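Local coordinates for protein putative hydrolase (Chromobacterium violaceum, PDB 3MCW) that probably acts as a hydrolase of the isochorismatase family, although the substrate it would act on is not established, at residues F8-L14 / N111-V117; E38-A42 / K79-E83; G30-H34 / A163-H167; L15-M20 / V117-V121; G43-W48 / I187-L191. One frame throughout, in Å; residues are numbered along the deposited sequence.

Contact 1 (F8-L14 / N111-V117)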
# COMPACT_ATOMS: atom_id res chain seq x y z
N PHE A 8 21.86 3.14 -11.34
CA PHE A 8 21.84 3.16 -9.89
C PHE A 8 22.56 4.39 -9.40
O PHE A 8 23.55 4.81 -9.99
CB PHE A 8 22.47 1.89 -9.30
CG PHE A 8 21.65 0.68 -9.55
CD1 PHE A 8 20.40 0.57 -8.93
CD2 PHE A 8 22.04 -0.31 -10.41
CE1 PHE A 8 19.57 -0.50 -9.14
CE2 PHE A 8 21.17 -1.42 -10.61
CZ PHE A 8 19.96 -1.48 -9.96
N SER A 9 22.02 4.98 -8.34
CA SER A 9 22.62 6.16 -7.73
C SER A 9 23.71 5.77 -6.73
O SER A 9 24.57 6.58 -6.41
CB SER A 9 21.55 7.00 -7.03
OG SER A 9 20.85 6.23 -6.07
N SER A 10 23.66 4.52 -6.25
CA SER A 10 24.65 3.99 -5.31
C SER A 10 25.39 2.81 -5.92
O SER A 10 25.00 2.32 -6.98
CB SER A 10 23.98 3.52 -4.00
OG SER A 10 23.52 2.18 -4.06
N ASP A 11 26.48 2.41 -5.28
CA ASP A 11 27.26 1.26 -5.72
C ASP A 11 26.87 -0.03 -4.97
O ASP A 11 27.53 -1.07 -5.10
CB ASP A 11 28.77 1.50 -5.65
CG ASP A 11 29.28 1.68 -4.22
OD1 ASP A 11 28.53 1.53 -3.24
OD2 ASP A 11 30.47 2.01 -4.11
N LYS A 12 25.80 0.02 -4.18
CA LYS A 12 25.40 -1.11 -3.35
C LYS A 12 23.89 -1.30 -3.31
O LYS A 12 23.32 -1.47 -2.25
CB LYS A 12 26.00 -0.99 -1.93
CG LYS A 12 25.69 0.32 -1.22
CD LYS A 12 26.35 0.39 0.16
CE LYS A 12 26.04 1.72 0.82
NZ LYS A 12 26.65 1.91 2.18
N PRO A 13 23.22 -1.32 -4.48
CA PRO A 13 21.78 -1.58 -4.47
C PRO A 13 21.52 -2.94 -3.85
O PRO A 13 22.25 -3.92 -4.09
CB PRO A 13 21.42 -1.52 -5.95
CG PRO A 13 22.67 -1.95 -6.67
CD PRO A 13 23.77 -1.33 -5.85
N LEU A 14 20.44 -3.03 -3.09
CA LEU A 14 20.10 -4.21 -2.32
C LEU A 14 18.91 -4.93 -2.96
O LEU A 14 17.86 -4.32 -3.18
CB LEU A 14 19.80 -3.82 -0.85
CG LEU A 14 19.48 -5.00 0.09
CD1 LEU A 14 19.99 -4.75 1.50
CD2 LEU A 14 17.98 -5.33 0.12
N ASN A 111 23.22 0.43 7.47
CA ASN A 111 24.21 0.04 6.47
C ASN A 111 24.21 0.91 5.23
O ASN A 111 24.98 0.64 4.31
CB ASN A 111 24.03 -1.43 6.14
CG ASN A 111 24.40 -2.31 7.29
OD1 ASN A 111 25.57 -2.54 7.53
ND2 ASN A 111 23.40 -2.77 8.04
N GLY A 112 23.39 1.95 5.21
CA GLY A 112 23.29 2.83 4.06
C GLY A 112 22.69 2.20 2.82
O GLY A 112 22.96 2.66 1.72
N TRP A 113 21.86 1.17 3.02
CA TRP A 113 21.24 0.46 1.90
C TRP A 113 19.91 1.15 1.56
O TRP A 113 18.82 0.67 1.89
CB TRP A 113 21.05 -1.01 2.19
CG TRP A 113 22.34 -1.76 2.39
CD1 TRP A 113 23.52 -1.55 1.71
CD2 TRP A 113 22.59 -2.83 3.30
NE1 TRP A 113 24.47 -2.43 2.14
CE2 TRP A 113 23.93 -3.23 3.12
CE3 TRP A 113 21.80 -3.50 4.25
CZ2 TRP A 113 24.50 -4.25 3.89
CZ3 TRP A 113 22.38 -4.49 4.99
CH2 TRP A 113 23.72 -4.86 4.81
N LEU A 114 20.04 2.30 0.91
CA LEU A 114 18.90 3.17 0.63
C LEU A 114 18.26 2.94 -0.73
O LEU A 114 17.17 3.40 -0.97
CB LEU A 114 19.27 4.65 0.85
CG LEU A 114 19.80 4.97 2.25
CD1 LEU A 114 19.97 6.47 2.40
CD2 LEU A 114 18.94 4.44 3.38
N GLU A 115 18.96 2.20 -1.59
CA GLU A 115 18.47 1.86 -2.90
C GLU A 115 18.12 0.37 -2.91
O GLU A 115 18.97 -0.50 -2.61
CB GLU A 115 19.54 2.27 -3.91
CG GLU A 115 19.12 2.11 -5.30
CD GLU A 115 20.11 2.69 -6.29
OE1 GLU A 115 21.34 2.46 -6.17
OE2 GLU A 115 19.69 3.36 -7.26
N LEU A 116 16.88 0.06 -3.24
CA LEU A 116 16.34 -1.29 -3.18
C LEU A 116 15.86 -1.73 -4.58
O LEU A 116 15.28 -0.94 -5.31
CB LEU A 116 15.13 -1.35 -2.23
CG LEU A 116 15.35 -0.74 -0.83
CD1 LEU A 116 14.09 -0.85 -0.01
CD2 LEU A 116 16.55 -1.42 -0.11
N VAL A 117 16.10 -3.01 -4.88
CA VAL A 117 15.57 -3.65 -6.08
C VAL A 117 14.67 -4.75 -5.59
O VAL A 117 15.12 -5.66 -4.88
CB VAL A 117 16.73 -4.22 -6.96
CG1 VAL A 117 16.16 -4.99 -8.14
CG2 VAL A 117 17.61 -3.04 -7.41
O HOH W 1 22.42 2.35 -1.45
O HOH W 2 21.29 -0.12 -1.11

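Contact 2 (E38-A42 / K79-E83)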
# COMPACT_ATOMS: atom_id res chain seq x y z
N GLU A 38 9.87 -16.64 -11.71
CA GLU A 38 10.89 -17.35 -10.92
C GLU A 38 12.25 -17.28 -11.57
O GLU A 38 13.26 -17.08 -10.92
CB GLU A 38 10.53 -18.81 -10.73
CG GLU A 38 9.36 -19.09 -9.78
CD GLU A 38 7.95 -18.95 -10.38
OE1 GLU A 38 7.77 -18.44 -11.50
OE2 GLU A 38 7.02 -19.34 -9.64
N GLN A 39 12.28 -17.50 -12.88
CA GLN A 39 13.52 -17.43 -13.62
C GLN A 39 14.10 -16.03 -13.63
O GLN A 39 15.31 -15.86 -13.53
CB GLN A 39 13.29 -17.94 -15.04
CG GLN A 39 13.19 -19.45 -15.09
N ALA A 40 13.26 -15.00 -13.72
CA ALA A 40 13.74 -13.62 -13.67
C ALA A 40 14.36 -13.34 -12.30
O ALA A 40 15.43 -12.77 -12.18
CB ALA A 40 12.62 -12.64 -13.96
N CYS A 41 13.68 -13.78 -11.24
CA CYS A 41 14.22 -13.65 -9.87
C CYS A 41 15.52 -14.42 -9.69
O CYS A 41 16.46 -13.90 -9.09
CB CYS A 41 13.24 -14.09 -8.81
SG CYS A 41 11.82 -12.99 -8.61
N ALA A 42 15.60 -15.63 -10.24
CA ALA A 42 16.84 -16.43 -10.15
C ALA A 42 17.99 -15.71 -10.83
O ALA A 42 19.10 -15.73 -10.35
CB ALA A 42 16.64 -17.80 -10.76
N LYS A 79 10.89 -21.43 -2.72
CA LYS A 79 10.96 -22.06 -4.02
C LYS A 79 12.44 -22.37 -4.32
O LYS A 79 13.33 -21.56 -4.02
CB LYS A 79 10.39 -21.12 -5.10
CG LYS A 79 8.90 -20.98 -5.02
CD LYS A 79 8.43 -19.77 -5.85
CE LYS A 79 7.01 -19.95 -6.30
NZ LYS A 79 6.89 -20.91 -7.47
N PRO A 80 12.71 -23.53 -4.92
CA PRO A 80 14.09 -23.92 -5.14
C PRO A 80 14.86 -22.93 -6.03
O PRO A 80 16.06 -22.77 -5.79
CB PRO A 80 13.97 -25.30 -5.81
CG PRO A 80 12.56 -25.39 -6.25
CD PRO A 80 11.74 -24.53 -5.40
N GLU A 81 14.17 -22.23 -6.94
CA GLU A 81 14.80 -21.28 -7.85
C GLU A 81 15.50 -20.16 -7.11
O GLU A 81 16.41 -19.53 -7.64
CB GLU A 81 13.78 -20.65 -8.82
CG GLU A 81 13.19 -21.58 -9.84
CD GLU A 81 11.89 -22.21 -9.39
OE1 GLU A 81 11.60 -22.28 -8.19
OE2 GLU A 81 11.16 -22.66 -10.29
N VAL A 82 14.99 -19.85 -5.92
CA VAL A 82 15.46 -18.70 -5.15
C VAL A 82 15.72 -19.07 -3.69
O VAL A 82 15.64 -18.24 -2.79
CB VAL A 82 14.49 -17.51 -5.26
CG1 VAL A 82 14.54 -16.93 -6.71
CG2 VAL A 82 13.06 -17.89 -4.84
N GLU A 83 16.13 -20.30 -3.46
CA GLU A 83 16.38 -20.74 -2.09
C GLU A 83 17.60 -19.99 -1.52
O GLU A 83 18.64 -19.89 -2.18
CB GLU A 83 16.59 -22.27 -2.01
CG GLU A 83 16.79 -22.86 -0.59
CD GLU A 83 17.27 -24.31 -0.66
OE1 GLU A 83 17.11 -24.93 -1.74
OE2 GLU A 83 17.80 -24.82 0.35

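Contact 3 (G30-H34 / A163-H167)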
# COMPACT_ATOMS: atom_id res chain seq x y z
N GLY A 30 -5.77 -19.38 -7.19
CA GLY A 30 -6.31 -19.09 -8.48
C GLY A 30 -5.22 -18.84 -9.49
O GLY A 30 -4.02 -18.91 -9.19
N PRO A 31 -5.58 -18.50 -10.74
CA PRO A 31 -4.59 -18.40 -11.80
C PRO A 31 -3.65 -17.21 -11.61
O PRO A 31 -4.06 -16.16 -11.13
CB PRO A 31 -5.44 -18.26 -13.06
CG PRO A 31 -6.75 -18.91 -12.71
CD PRO A 31 -6.96 -18.53 -11.28
N ARG A 32 -2.42 -17.40 -12.07
CA ARG A 32 -1.36 -16.41 -11.99
C ARG A 32 -0.93 -15.94 -13.36
O ARG A 32 -1.17 -16.56 -14.39
CB ARG A 32 -0.14 -17.02 -11.27
CG ARG A 32 0.46 -18.25 -11.98
CD ARG A 32 1.74 -18.67 -11.38
NE ARG A 32 2.86 -17.85 -11.79
CZ ARG A 32 4.12 -18.11 -11.44
NH1 ARG A 32 4.40 -19.15 -10.69
NH2 ARG A 32 5.12 -17.36 -11.88
N ASN A 33 -0.23 -14.81 -13.38
CA ASN A 33 0.48 -14.31 -14.53
C ASN A 33 1.98 -14.62 -14.43
O ASN A 33 2.44 -15.30 -13.49
CB ASN A 33 0.23 -12.80 -14.74
CG ASN A 33 0.88 -11.94 -13.68
OD1 ASN A 33 1.02 -12.36 -12.57
ND2 ASN A 33 1.30 -10.71 -14.05
N HIS A 34 2.73 -14.10 -15.40
CA HIS A 34 4.19 -14.11 -15.41
C HIS A 34 4.80 -15.45 -15.05
O HIS A 34 5.51 -15.58 -14.06
CB HIS A 34 4.78 -13.00 -14.53
CG HIS A 34 4.70 -11.65 -15.13
ND1 HIS A 34 5.27 -10.54 -14.54
CD2 HIS A 34 4.22 -11.23 -16.32
CE1 HIS A 34 5.11 -9.50 -15.32
NE2 HIS A 34 4.50 -9.89 -16.42
N ALA A 163 -5.05 -11.88 -13.63
CA ALA A 163 -3.79 -11.56 -12.94
C ALA A 163 -3.05 -10.49 -13.70
O ALA A 163 -2.46 -9.59 -13.10
CB ALA A 163 -2.95 -12.81 -12.80
N ASP A 164 -3.01 -10.56 -15.03
CA ASP A 164 -2.36 -9.53 -15.84
C ASP A 164 -2.93 -8.14 -15.58
O ASP A 164 -2.22 -7.15 -15.44
CB ASP A 164 -2.50 -9.84 -17.34
CG ASP A 164 -1.73 -11.07 -17.74
OD1 ASP A 164 -2.39 -11.99 -18.25
OD2 ASP A 164 -0.50 -11.13 -17.55
N GLU A 165 -4.27 -8.06 -15.53
CA GLU A 165 -4.93 -6.79 -15.30
C GLU A 165 -4.67 -6.28 -13.89
O GLU A 165 -4.47 -5.08 -13.69
CB GLU A 165 -6.43 -6.94 -15.55
CG GLU A 165 -6.79 -7.13 -17.01
CD GLU A 165 -8.27 -7.40 -17.20
OE1 GLU A 165 -8.84 -8.32 -16.62
OE2 GLU A 165 -8.86 -6.64 -17.98
N VAL A 166 -4.70 -7.16 -12.91
CA VAL A 166 -4.41 -6.80 -11.52
C VAL A 166 -2.99 -6.25 -11.41
O VAL A 166 -2.76 -5.21 -10.80
CB VAL A 166 -4.64 -8.01 -10.58
CG1 VAL A 166 -4.17 -7.71 -9.16
CG2 VAL A 166 -6.10 -8.46 -10.62
N HIS A 167 -2.06 -6.96 -12.01
CA HIS A 167 -0.65 -6.58 -12.04
C HIS A 167 -0.51 -5.20 -12.68
O HIS A 167 0.18 -4.33 -12.15
CB HIS A 167 0.11 -7.66 -12.84
CG HIS A 167 1.59 -7.54 -12.90
ND1 HIS A 167 2.45 -8.15 -12.00
CD2 HIS A 167 2.36 -6.96 -13.85
CE1 HIS A 167 3.69 -7.89 -12.41
NE2 HIS A 167 3.67 -7.17 -13.52
O HOH W 3 1.57 -13.11 -17.92

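Contact 4 (L15-M20 / V117-V121)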
# COMPACT_ATOMS: atom_id res chain seq x y z
N LEU A 15 19.07 -6.22 -3.19
CA LEU A 15 17.99 -7.08 -3.76
C LEU A 15 17.14 -7.60 -2.65
O LEU A 15 17.64 -8.26 -1.73
CB LEU A 15 18.63 -8.24 -4.53
CG LEU A 15 17.63 -9.16 -5.24
CD1 LEU A 15 16.86 -8.45 -6.36
CD2 LEU A 15 18.39 -10.37 -5.80
N LEU A 16 15.85 -7.29 -2.71
CA LEU A 16 14.86 -7.67 -1.73
C LEU A 16 13.84 -8.59 -2.39
O LEU A 16 13.05 -8.14 -3.23
CB LEU A 16 14.16 -6.40 -1.19
CG LEU A 16 13.27 -6.60 0.02
CD1 LEU A 16 14.09 -6.92 1.25
CD2 LEU A 16 12.43 -5.33 0.26
N LEU A 17 13.92 -9.88 -2.09
CA LEU A 17 13.05 -10.92 -2.69
C LEU A 17 11.94 -11.27 -1.73
O LEU A 17 12.21 -11.75 -0.63
CB LEU A 17 13.87 -12.16 -3.04
CG LEU A 17 14.90 -11.99 -4.14
CD1 LEU A 17 15.68 -13.31 -4.36
CD2 LEU A 17 14.28 -11.50 -5.42
N ILE A 18 10.70 -11.07 -2.15
CA ILE A 18 9.55 -11.15 -1.25
C ILE A 18 8.72 -12.42 -1.44
O ILE A 18 8.08 -12.62 -2.47
CB ILE A 18 8.71 -9.88 -1.38
CG1 ILE A 18 9.54 -8.66 -0.95
CG2 ILE A 18 7.35 -10.04 -0.62
CD1 ILE A 18 8.82 -7.34 -1.23
N ASP A 19 8.74 -13.24 -0.41
CA ASP A 19 7.76 -14.29 -0.19
C ASP A 19 7.68 -15.35 -1.30
O ASP A 19 6.62 -15.91 -1.56
CB ASP A 19 6.36 -13.71 0.07
CG ASP A 19 6.26 -12.86 1.30
OD1 ASP A 19 7.21 -12.75 2.08
OD2 ASP A 19 5.16 -12.24 1.49
N MSE A 20 8.82 -15.66 -1.90
CA MSE A 20 8.89 -16.62 -3.01
C MSE A 20 8.97 -18.03 -2.45
O MSE A 20 9.98 -18.70 -2.54
CB MSE A 20 10.05 -16.28 -3.93
CG MSE A 20 9.77 -15.04 -4.73
SE MSE A 20 8.40 -15.28 -6.09
CE MSE A 20 9.79 -16.07 -7.32
N VAL A 117 16.10 -3.01 -4.88
CA VAL A 117 15.57 -3.65 -6.08
C VAL A 117 14.67 -4.75 -5.59
O VAL A 117 15.12 -5.66 -4.88
CB VAL A 117 16.73 -4.22 -6.96
CG1 VAL A 117 16.16 -4.99 -8.14
CG2 VAL A 117 17.61 -3.04 -7.41
N VAL A 118 13.39 -4.67 -5.91
CA VAL A 118 12.37 -5.52 -5.31
C VAL A 118 11.75 -6.44 -6.34
O VAL A 118 11.42 -6.02 -7.47
CB VAL A 118 11.24 -4.67 -4.65
CG1 VAL A 118 10.18 -5.51 -4.08
CG2 VAL A 118 11.87 -3.74 -3.56
N ALA A 119 11.53 -7.69 -5.94
CA ALA A 119 10.78 -8.65 -6.76
C ALA A 119 10.13 -9.63 -5.83
O ALA A 119 10.53 -9.77 -4.69
CB ALA A 119 11.69 -9.37 -7.76
N GLY A 120 9.10 -10.32 -6.29
CA GLY A 120 8.48 -11.38 -5.54
C GLY A 120 6.98 -11.46 -5.76
O GLY A 120 6.47 -11.09 -6.83
N VAL A 121 6.28 -11.95 -4.75
CA VAL A 121 4.88 -12.30 -4.92
C VAL A 121 4.11 -11.91 -3.66
O VAL A 121 4.63 -12.05 -2.53
CB VAL A 121 4.75 -13.81 -5.24
CG1 VAL A 121 5.35 -14.66 -4.09
CG2 VAL A 121 3.31 -14.21 -5.55
O HOH W 4 3.41 -13.11 -0.36

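Contact 5 (G43-W48 / I187-L191)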
# COMPACT_ATOMS: atom_id res chain seq x y z
N GLY A 43 17.72 -15.06 -11.97
CA GLY A 43 18.75 -14.31 -12.69
C GLY A 43 19.26 -13.13 -11.86
O GLY A 43 20.45 -12.85 -11.83
N LEU A 44 18.35 -12.42 -11.21
CA LEU A 44 18.74 -11.31 -10.35
C LEU A 44 19.57 -11.84 -9.16
O LEU A 44 20.63 -11.30 -8.84
CB LEU A 44 17.53 -10.55 -9.84
CG LEU A 44 16.74 -9.76 -10.88
CD1 LEU A 44 15.41 -9.29 -10.26
CD2 LEU A 44 17.55 -8.61 -11.41
N LEU A 45 19.10 -12.91 -8.53
CA LEU A 45 19.76 -13.47 -7.34
C LEU A 45 21.16 -13.94 -7.69
O LEU A 45 22.11 -13.68 -6.95
CB LEU A 45 18.90 -14.61 -6.79
CG LEU A 45 19.39 -15.35 -5.55
CD1 LEU A 45 19.69 -14.36 -4.42
CD2 LEU A 45 18.40 -16.43 -5.17
N GLN A 46 21.31 -14.62 -8.82
CA GLN A 46 22.63 -15.10 -9.24
C GLN A 46 23.58 -13.94 -9.51
O GLN A 46 24.76 -14.00 -9.14
CB GLN A 46 22.55 -15.97 -10.49
CG GLN A 46 23.91 -16.66 -10.78
CD GLN A 46 23.93 -17.42 -12.06
OE1 GLN A 46 24.21 -18.62 -12.08
NE2 GLN A 46 23.66 -16.75 -13.15
N ALA A 47 23.10 -12.87 -10.15
CA ALA A 47 23.92 -11.72 -10.40
C ALA A 47 24.34 -11.04 -9.11
O ALA A 47 25.51 -10.62 -8.97
CB ALA A 47 23.21 -10.75 -11.32
N TRP A 48 23.42 -10.90 -8.16
CA TRP A 48 23.73 -10.30 -6.87
C TRP A 48 24.79 -11.11 -6.15
O TRP A 48 25.73 -10.55 -5.57
CB TRP A 48 22.47 -10.08 -6.03
CG TRP A 48 22.04 -8.64 -5.95
CD1 TRP A 48 22.24 -7.84 -4.87
CD2 TRP A 48 21.40 -7.84 -6.94
NE1 TRP A 48 21.79 -6.58 -5.14
CE2 TRP A 48 21.28 -6.55 -6.41
CE3 TRP A 48 20.88 -8.08 -8.23
CZ2 TRP A 48 20.65 -5.51 -7.09
CZ3 TRP A 48 20.30 -7.03 -8.93
CH2 TRP A 48 20.17 -5.75 -8.34
N ILE A 187 17.88 -3.77 -15.13
CA ILE A 187 18.56 -3.80 -13.85
C ILE A 187 19.95 -4.47 -14.02
O ILE A 187 20.97 -3.97 -13.53
CB ILE A 187 17.70 -4.54 -12.81
CG1 ILE A 187 16.50 -3.68 -12.41
CG2 ILE A 187 18.57 -4.91 -11.61
CD1 ILE A 187 15.33 -4.46 -11.86
N LEU A 188 19.99 -5.61 -14.70
CA LEU A 188 21.23 -6.34 -14.89
C LEU A 188 22.21 -5.51 -15.69
O LEU A 188 23.41 -5.51 -15.38
CB LEU A 188 20.96 -7.69 -15.54
CG LEU A 188 20.20 -8.71 -14.69
CD1 LEU A 188 19.80 -9.92 -15.56
CD2 LEU A 188 21.02 -9.13 -13.45
N ALA A 189 21.73 -4.80 -16.70
CA ALA A 189 22.60 -3.92 -17.47
C ALA A 189 23.14 -2.80 -16.59
O ALA A 189 24.32 -2.44 -16.65
CB ALA A 189 21.85 -3.36 -18.66
N ALA A 190 22.29 -2.24 -15.73
CA ALA A 190 22.70 -1.14 -14.85
C ALA A 190 23.77 -1.57 -13.85
O ALA A 190 24.68 -0.78 -13.52
CB ALA A 190 21.49 -0.56 -14.11
N LEU A 191 23.72 -2.82 -13.39
CA LEU A 191 24.78 -3.32 -12.50
C LEU A 191 26.16 -3.22 -13.14
O LEU A 191 27.13 -2.89 -12.47
CB LEU A 191 24.54 -4.75 -12.11
CG LEU A 191 23.34 -5.06 -11.23
CD1 LEU A 191 23.24 -6.54 -10.94
CD2 LEU A 191 23.40 -4.25 -9.92

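Contact 1 (F8-L14 / N111-V117)
L14 and L116 pair as the first bridge of two parallel strands, with L14 bracketed by E115 and V117. Its N-H gives a hydrogen bond to E115 O (N to O 3.0 Å), and its carbonyl accepts from V117 (L14 O to V117 N 2.8 Å). One water spans K12 O and E115 O just before the pairing begins. The E115 side chain, extended with CG trans to the backbone N (chi1 -174°), reaches back under the incoming loop. There the S9 N-H meets E115 OE2 on its syn side at 3.0 Å, nearly straight (165°). S10 N approaches E115 OE1 from above the carboxylate plane at 3.1 Å. S10 OG accepts from K12 N, an ST turn. The F8 ring stands almost perpendicular to the carboxylate and turns its edge to it, CD1 3.3 Å from E115 OE2. Farther out, K12 NZ bonds to N111 O (3.0 Å) beside the Schellman turn at G112. L14 CD1 lies above the W113 ring plane but displaced toward the rim, 3.5 Å from W113 CE3; N111 CB covers the opposite side. In the conformer described, two backbone N-H groups grip the buried carboxylate and probably offset part of its charge.

Contact 2 (E38-A42 / K79-E83)
E38 and K79 join the start of helix 37-51, the first helix after strand 14-18 in this parallel alpha/beta fold, to a short 3-10 turn at residues 80-81. Two kinds of contact meet here. The van der Waals contacts include one apolar pair, V82 CG1 resting 3.8 Å from C41 CB, while A42 CB packs on the carbonyl of E81 (CB to O 3.6 Å). E81, bent at chi2, lays its carboxylate against the other glutamate, its CD 3.9 Å from E38 CB. Like charges are nevertheless kept apart, with E38 OE2 and E81 OE2 separated by 5.3 Å. The turn itself is closed by V82 N bonding to K79 O at 3.0 Å.

The ionic kind lies at one end. E38 bends at chi2 (82°), and K79, mostly extended, kinks at its last torsion (chi4 -77°), which brings the two charged ends together. Each has a further partner: R32 also pairs with E38 OE2, and D25 pairs with K79 NZ, so opposite charges follow one another in a chain that probably stabilises both ions. In the central salt bridge K79 NZ lies 2.7 Å from E38 OE2, which accepts through its anti lone pair, the one facing away from OE1.

Contact 3 (G30-H34 / A163-H167)
N33, A163 and H167 form the heart of this contact, where the loop after strand 14-18 crosses the first turn of helix 163-174 in the alpha/beta isochorismatase fold. N33 fits over that turn: its backbone N is 3.4 Å from A163 CB, and its own CB touches OD2 of D164, in the conformer described, at 3.3 Å. With CG placed between the backbone N and carbonyl carbon (chi1 69°), its amide extends over one face of the H167 imidazole. The amide and ring planes are 64° apart, and ND2 lies toward the rim, 3.4 Å from H167 CG. The other end of the amide, OD1, accepts from T150 N, which fixes its rotation.

H167 is held by its own partners, E145 at NE2 and T123 at ND1. H34, bonded through ND1 to C148 O, meets it obliquely, the two rings inclined at 67°. R32 steadies the loop from behind, its NE bonding to N33 O at 3.1 Å and its NH2 to H34 O at 2.8 Å. On the helix, E165 forms a salt bridge with R161 of the second subunit. With D164 in that same conformer, a water links loop to helix, 2.9 Å from H34 N and 2.9 Å from D164 OD2.

Contact 4 (L15-M20 / V117-V121)
L16 and I18 carry the hydrogen bonds that zip strand 15-18 to strand 117-121, two central parallel strands inclined by only 13°. The ladder is the tight part. L16 N meets V117 O at 2.8 Å, nearly head-on, and A119 N returns to L16 O. I18 N then bonds to A119 O in its carbonyl plane, and V121 N to I18 O. The strands draw closest at G120, whose CA makes a 3.3 Å CA-H...O contact with I18 O. Side chains meet more loosely: L16 CD2 is 4.2 Å from V118 CG2, though in the conformer described I18 CD1 comes within 3.6 Å of V118 CG1.

Past the ladder the backbones diverge, D19 CA and V121 CA being 5.9 Å apart, while in the conformers described M20 SE still packs against V121 CG1 (3.7 Å). A water bridges D19 OD2 to V121 O, 2.7 Å from each. D19 also forms a salt bridge with K93, consistent with family relatives, where an aspartate after the first strand and a lysine from another strand meet at the sheet's C-terminal edge; a catalytic role here is only inferred. Helix 37-51 covers the face bearing L15, V117 and A119, strand 55-60 flanks 15-18, and strand 140-149 borders 117-121.

Contact 5 (G43-W48 / I187-L191)
W48 and L191 supply the aromatic part of this helix pair. The L191 methyl CD2 sits over the six-membered ring, 4.3 Å from its centroid and 26° off the normal, a CH-pi contact. Its sister CD1 reaches the rim at W48 CZ3 (3.6 Å). I187 comes instead at the edge, in the plane of the indole, with CG2 3.7 Å from W48 CH2. The ring is presented this way by a first torsion lying between the staggered positions (chi1 -106°).

The rest is aliphatic. L44 CD2 touches I187 CG2 at 3.8 Å and L188 CD2 at 4.1 Å, its chain meeting I187 at about a right angle. The tightest spot is A47, whose CB is pressed to 3.5 Å from L188 CD2. Because the axes of 43-48 and 187-191 run almost parallel yet 11.0 Å apart, side chains rather than backbones make the contact. Strands 14-18 and 140-149 lie beneath: L15 touches L44 and W48, while A144 touches L44 and I187.

No hydrogen bond joins the two segments, so the pairing rests on dispersion and the burial of hydrocarbon. The polar point of the indole, NE1, is satisfied outside the pair by P13 O.

How the contacts relate
Contact 4 is the core of the fold, wholly buried and built on backbone bonds; contact 1 begins the same strand pair nearer the surface, sharing V117, and adds polar side chains. Contacts 2 and 5 use successive turns of helix 37-51, the first with a salt bridge, the second with hydrocarbon alone. That helix meets the sheet through C41 on A119 and L15 on residues 44, 45 and 48, while W48 NE1 and F8 connect contact 5 to contact 1. Contact 3, partly buried, lies across the chain's centre from contact 1, mixing rings, an amide and water; R32 joins it to E38 of contact 2 by a salt bridge.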